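Local structure of 303aa long hypothetical esterase (Sulfolobus tokodaii, 3AIN) at residues Leu190-Leu195 against Gly313-Lys318; Tyr82-Lys85 against Pro89-Val92. The protein probably hydrolyses carboxylic ester bonds, as a thermostable carboxylesterase of the hormone-sensitive-lipase-like group with an alpha/beta hydrolase fold. The protein carries 1 engineered substitution. All blocks are in the same frame, centred on the assembly; numbering follows the deposited sequence.

Contact 1. Residues Leu190-Leu195 against Gly313-Lys318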
loop_
_atom_site.group_PDB
_atom_site.type_symbol
_atom_site.label_atom_id
_atom_site.label_comp_id
_atom_site.label_asym_id
_atom_site.label_seq_id
_atom_site.Cartn_x
_atom_site.Cartn_y
_atom_site.Cartn_z
ATOM N N LEU A 190 5.831 21.865 -4.683
ATOM C CA LEU A 190 6.298 20.491 -4.557
ATOM C C LEU A 190 5.351 19.519 -5.262
ATOM O O LEU A 190 4.139 19.740 -5.288
ATOM C CB LEU A 190 6.338 20.130 -3.069
ATOM C CG LEU A 190 7.151 21.081 -2.203
ATOM C CD1 LEU A 190 7.025 20.649 -0.726
ATOM C CD2 LEU A 190 8.599 21.014 -2.658
ATOM N N LYS A 191 5.890 18.368 -5.647
ATOM C CA LYS A 191 5.131 17.366 -6.388
ATOM C C LYS A 191 4.287 16.510 -5.450
ATOM O O LYS A 191 3.249 16.004 -5.858
ATOM C CB LYS A 191 6.055 16.459 -7.205
ATOM C CG LYS A 191 6.701 17.127 -8.435
ATOM C CD LYS A 191 5.713 18.000 -9.183
ATOM C CE LYS A 191 6.430 18.813 -10.263
ATOM N NZ LYS A 191 6.345 18.129 -11.578
ATOM N N TYR A 192 4.816 16.225 -4.257
ATOM C CA TYR A 192 4.243 15.149 -3.449
ATOM C C TYR A 192 4.806 15.214 -2.021
ATOM O O TYR A 192 5.876 15.788 -1.783
ATOM C CB TYR A 192 4.608 13.803 -4.092
ATOM C CG TYR A 192 3.640 12.667 -3.787
ATOM C CD1 TYR A 192 2.466 12.507 -4.527
ATOM C CD2 TYR A 192 3.903 11.767 -2.766
ATOM C CE1 TYR A 192 1.571 11.457 -4.259
ATOM C CE2 TYR A 192 2.997 10.736 -2.471
ATOM C CZ TYR A 192 1.864 10.566 -3.247
ATOM O OH TYR A 192 0.958 9.540 -2.969
ATOM N N GLN A 193 4.075 14.649 -1.071
ATOM C CA GLN A 193 4.625 14.491 0.288
ATOM C C GLN A 193 4.336 13.056 0.765
ATOM O O GLN A 193 3.212 12.574 0.663
ATOM C CB GLN A 193 4.014 15.528 1.251
ATOM C CG GLN A 193 2.475 15.537 1.293
ATOM C CD GLN A 193 1.925 16.627 2.207
ATOM O OE1 GLN A 193 2.431 16.837 3.306
ATOM N NE2 GLN A 193 0.914 17.370 1.722
ATOM N N VAL A 194 5.367 12.391 1.271
ATOM C CA VAL A 194 5.215 11.020 1.791
ATOM C C VAL A 194 5.386 11.039 3.320
ATOM O O VAL A 194 6.447 11.428 3.804
ATOM C CB VAL A 194 6.338 10.136 1.248
ATOM C CG1 VAL A 194 6.246 8.718 1.871
ATOM C CG2 VAL A 194 6.258 10.066 -0.306
ATOM N N LEU A 195 4.288 10.816 4.050
ATOM C CA LEU A 195 4.287 10.980 5.511
ATOM C C LEU A 195 4.127 9.591 6.122
ATOM O O LEU A 195 3.094 8.952 5.946
ATOM C CB LEU A 195 3.110 11.878 5.954
ATOM C CG LEU A 195 3.030 13.220 5.186
ATOM C CD1 LEU A 195 1.885 14.049 5.744
ATOM C CD2 LEU A 195 4.356 14.010 5.332
ATOM N N GLY A 313 7.770 3.786 -3.332
ATOM C CA GLY A 313 8.475 3.785 -4.630
ATOM C C GLY A 313 7.513 3.895 -5.803
ATOM O O GLY A 313 7.681 4.759 -6.673
ATOM N N TYR A 314 6.362 3.234 -5.682
ATOM C CA TYR A 314 5.381 3.312 -6.743
ATOM C C TYR A 314 4.778 4.713 -6.882
ATOM O O TYR A 314 4.722 5.252 -7.989
ATOM C CB TYR A 314 4.245 2.295 -6.575
ATOM C CG TYR A 314 3.131 2.584 -7.563
ATOM C CD1 TYR A 314 3.303 2.322 -8.904
ATOM C CD2 TYR A 314 2.042 3.360 -7.181
ATOM C CE1 TYR A 314 2.333 2.665 -9.818
ATOM C CE2 TYR A 314 1.111 3.774 -8.088
ATOM C CZ TYR A 314 1.249 3.412 -9.407
ATOM O OH TYR A 314 0.381 3.952 -10.333
ATOM N N VAL A 315 4.345 5.316 -5.775
ATOM C CA VAL A 315 3.691 6.620 -5.881
ATOM C C VAL A 315 4.647 7.693 -6.376
ATOM O O VAL A 315 4.242 8.597 -7.096
ATOM C CB VAL A 315 2.938 7.093 -4.615
ATOM C CG1 VAL A 315 1.887 6.037 -4.216
ATOM C CG2 VAL A 315 3.898 7.434 -3.443
ATOM N N LEU A 316 5.903 7.624 -5.957
ATOM C CA LEU A 316 6.859 8.641 -6.426
ATOM C C LEU A 316 7.260 8.421 -7.888
ATOM O O LEU A 316 7.405 9.387 -8.649
ATOM C CB LEU A 316 8.089 8.676 -5.527
ATOM C CG LEU A 316 7.805 9.251 -4.129
ATOM C CD1 LEU A 316 9.093 9.317 -3.317
ATOM C CD2 LEU A 316 7.084 10.632 -4.191
ATOM N N ARG A 317 7.390 7.171 -8.305
ATOM C CA ARG A 317 7.643 6.930 -9.739
ATOM C C ARG A 317 6.483 7.440 -10.572
ATOM O O ARG A 317 6.674 8.039 -11.647
ATOM C CB ARG A 317 7.927 5.457 -10.028
ATOM C CG ARG A 317 9.291 5.019 -9.532
ATOM C CD ARG A 317 9.620 3.578 -9.926
ATOM N NE ARG A 317 8.979 2.594 -9.054
ATOM C CZ ARG A 317 7.993 1.786 -9.435
ATOM N NH1 ARG A 317 7.506 1.866 -10.666
ATOM N NH2 ARG A 317 7.430 0.960 -8.565
ATOM N N LYS A 318 5.271 7.195 -10.086
ATOM C CA LYS A 318 4.073 7.679 -10.774
ATOM C C LYS A 318 4.091 9.202 -10.879
ATOM O O LYS A 318 3.837 9.772 -11.963
ATOM C CB LYS A 318 2.803 7.199 -10.044
ATOM C CG LYS A 318 1.502 7.838 -10.526
ATOM C CD LYS A 318 0.324 7.522 -9.571
ATOM C CE LYS A 318 0.374 8.416 -8.317
ATOM N NZ LYS A 318 -0.878 8.310 -7.495
HETATM O O HOH W 1 -0.999 9.088 -4.718
#
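Tyr-192 reaches from strand 192-195 to helix 313-318, its side chain lying at about a right angle to that of Val-315. The far half of the phenol meets Val-315: CE2 of Tyr-192 is 3.6 Å from CG2 of Val-315, and the Tyr-192 OH lies equally near the Val-315 CB. CG stands anti to the backbone N in Tyr-192 (chi1 -154°), which carries the ring across to the helix. Nearer its root, CD2 of Tyr-192 meets CD2 of Leu-316 at 3.7 Å, the methyl coming at the ring obliquely. The same Leu-316 methyl reaches CG2 of Val-194 at 4.0 Å and so fills the angle between two strand residues. Strand 192-195 and helix 313-318 run antiparallel (173°), their axes approaching to 9.9 Å, a helix covering one side of the alpha/beta hydrolase sheet. In the ring plane, a water joins Tyr-192 OH (2.7 Å) to Lys-318 NZ, which donates to it. A phenylalanine in place of Tyr-192 would probably leave this water without its link to the strand. Lys-318 also forms salt bridges with Glu-303 and Asp-307 of the second subunit, so an apolar interface ends in a hydrated, charged margin that ties the sheet indirectly to the dimer contact.

Contact 2. Residues Tyr82-Lys85 against Pro89-Val92; sequences YYPK and PYGV
Pro-84 brings the CG-CD corner of its ring to the Tyr-90 ring, CD standing over one face near the rim, and this is the tight half of the contact. CG of Pro-84 comes to 3.4 Å from CE1 of Tyr-90, the closest approach between the two segments. CD of Pro-84 makes a CH-pi contact, 4.2 Å from the centroid of the Tyr-90 ring and 22° off its normal. The two side chains come from opposite directions, proline from just after strand 76-83 and tyrosine from the loop before strand 92-96. In Tyr-90, CG is anti to the carbonyl carbon; this chi1 of -55° swings the ring toward the proline, and chi2 (-69°) turns a face to it.

The other half is looser. Tyr-83 offers its ring edge, with CD1 of Tyr-83 4.0 Å from CE2 of Tyr-90, an atom lying near the Tyr-83 ring plane. The two side chains cross at about a right angle, and this one pair of atoms is their whole meeting within 4.2 Å. Both tyrosines are partly exposed, whereas Pro-84 is buried. No hydrogen bond crosses between the segments; the phenol OH of Tyr-90 instead bonds to Thr-86 O, within the short connection from Lys-85 to Pro-89, which probably holds the polar end of the ring beside that connection.

Apolar packing therefore closes a short connection between two strands that are not neighbours in the sheet. Strand 123-127 lies between 76-83 and 92-96, and its Val-123 touches the side chains of both Tyr-83 and Tyr-90. Tyr-83 also packs on Lys-64 and Glu-66 of strand 64-71, while the backbone of Tyr-90 bonds with Asn-159 and Tyr-162, and Gly-91 N with Tyr-321 OH at the end of helix 303-321.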
loop_
_atom_site.group_PDB
_atom_site.type_symbol
_atom_site.label_atom_id
_atom_site.label_comp_id
_atom_site.label_asym_id
_atom_site.label_seq_id
_atom_site.Cartn_x
_atom_site.Cartn_y
_atom_site.Cartn_z
ATOM N N TYR A 82 21.711 10.576 -2.444
ATOM C CA TYR A 82 21.752 9.207 -3.023
ATOM C C TYR A 82 21.182 9.292 -4.442
ATOM O O TYR A 82 20.028 9.673 -4.655
ATOM C CB TYR A 82 20.892 8.213 -2.204
ATOM C CG TYR A 82 21.231 8.119 -0.726
ATOM C CD1 TYR A 82 22.015 7.071 -0.230
ATOM C CD2 TYR A 82 20.752 9.072 0.186
ATOM C CE1 TYR A 82 22.317 6.971 1.139
ATOM C CE2 TYR A 82 20.955 8.910 1.550
ATOM C CZ TYR A 82 21.784 7.902 2.013
ATOM O OH TYR A 82 22.023 7.785 3.349
ATOM N N TYR A 83 21.965 8.825 -5.412
ATOM C CA TYR A 83 21.473 8.692 -6.784
ATOM C C TYR A 83 21.076 7.247 -7.069
ATOM O O TYR A 83 21.745 6.318 -6.629
ATOM C CB TYR A 83 22.593 9.068 -7.771
ATOM C CG TYR A 83 22.936 10.533 -7.767
ATOM C CD1 TYR A 83 22.349 11.391 -8.679
ATOM C CD2 TYR A 83 23.884 11.042 -6.899
ATOM C CE1 TYR A 83 22.665 12.736 -8.703
ATOM C CE2 TYR A 83 24.227 12.391 -6.933
ATOM C CZ TYR A 83 23.607 13.223 -7.834
ATOM O OH TYR A 83 23.925 14.564 -7.864
ATOM N N PRO A 84 20.021 7.054 -7.853
ATOM C CA PRO A 84 19.630 5.693 -8.193
ATOM C C PRO A 84 20.526 5.156 -9.299
ATOM O O PRO A 84 21.396 5.880 -9.800
ATOM C CB PRO A 84 18.212 5.867 -8.728
ATOM C CG PRO A 84 18.209 7.220 -9.318
ATOM C CD PRO A 84 19.105 8.054 -8.429
ATOM N N LYS A 85 20.291 3.900 -9.674
ATOM C CA LYS A 85 21.126 3.216 -10.652
ATOM C C LYS A 85 20.688 3.567 -12.073
ATOM O O LYS A 85 21.350 3.186 -13.032
ATOM C CB LYS A 85 21.058 1.690 -10.444
ATOM C CG LYS A 85 21.371 1.191 -9.048
ATOM C CD LYS A 85 20.354 0.107 -8.641
ATOM C CE LYS A 85 20.949 -0.953 -7.726
ATOM N NZ LYS A 85 22.068 -1.675 -8.384
ATOM N N PRO A 89 17.010 12.419 -16.517
ATOM C CA PRO A 89 16.794 13.253 -15.328
ATOM C C PRO A 89 15.957 12.535 -14.263
ATOM O O PRO A 89 15.258 11.567 -14.576
ATOM C CB PRO A 89 16.013 14.452 -15.873
ATOM C CG PRO A 89 16.337 14.469 -17.351
ATOM C CD PRO A 89 16.414 13.032 -17.720
ATOM N N TYR A 90 15.878 13.157 -13.086
ATOM C CA TYR A 90 15.283 12.531 -11.910
ATOM C C TYR A 90 14.223 13.435 -11.290
ATOM O O TYR A 90 14.271 14.666 -11.423
ATOM C CB TYR A 90 16.352 12.233 -10.851
ATOM C CG TYR A 90 17.525 11.404 -11.343
ATOM C CD1 TYR A 90 17.357 10.052 -11.679
ATOM C CD2 TYR A 90 18.795 11.949 -11.428
ATOM C CE1 TYR A 90 18.420 9.273 -12.071
ATOM C CE2 TYR A 90 19.891 11.162 -11.810
ATOM C CZ TYR A 90 19.682 9.832 -12.160
ATOM O OH TYR A 90 20.753 9.033 -12.460
ATOM N N GLY A 91 13.390 12.835 -10.444
ATOM C CA GLY A 91 12.759 13.562 -9.356
ATOM C C GLY A 91 13.626 13.473 -8.123
ATOM O O GLY A 91 14.567 12.671 -8.084
ATOM N N VAL A 92 13.429 14.404 -7.190
ATOM C CA VAL A 92 14.255 14.472 -5.979
ATOM C C VAL A 92 13.347 14.408 -4.753
ATOM O O VAL A 92 12.333 15.111 -4.693
ATOM C CB VAL A 92 15.030 15.817 -5.899
ATOM C CG1 VAL A 92 15.940 15.834 -4.672
ATOM C CG2 VAL A 92 15.864 16.019 -7.184
#

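In the fold
Both contacts reach the same mixed sheet, but at different depths: the centre of contact 1 lies about 12 Å from the chain centre and that of contact 2 lies about 18 Å from it. All four touching residues of contact 1 are buried, against one of three in contact 2. Contact 1 joins a central strand to a covering helix through branched aliphatic groups and a phenol, with water and intersubunit charges at its margin. Contact 2 closes a local connection by proline-aromatic packing, and no other chain touches it. Their centres are about 13 Å apart without direct touch, yet helix 303-321 serves both, through 313-318 and through Tyr-321.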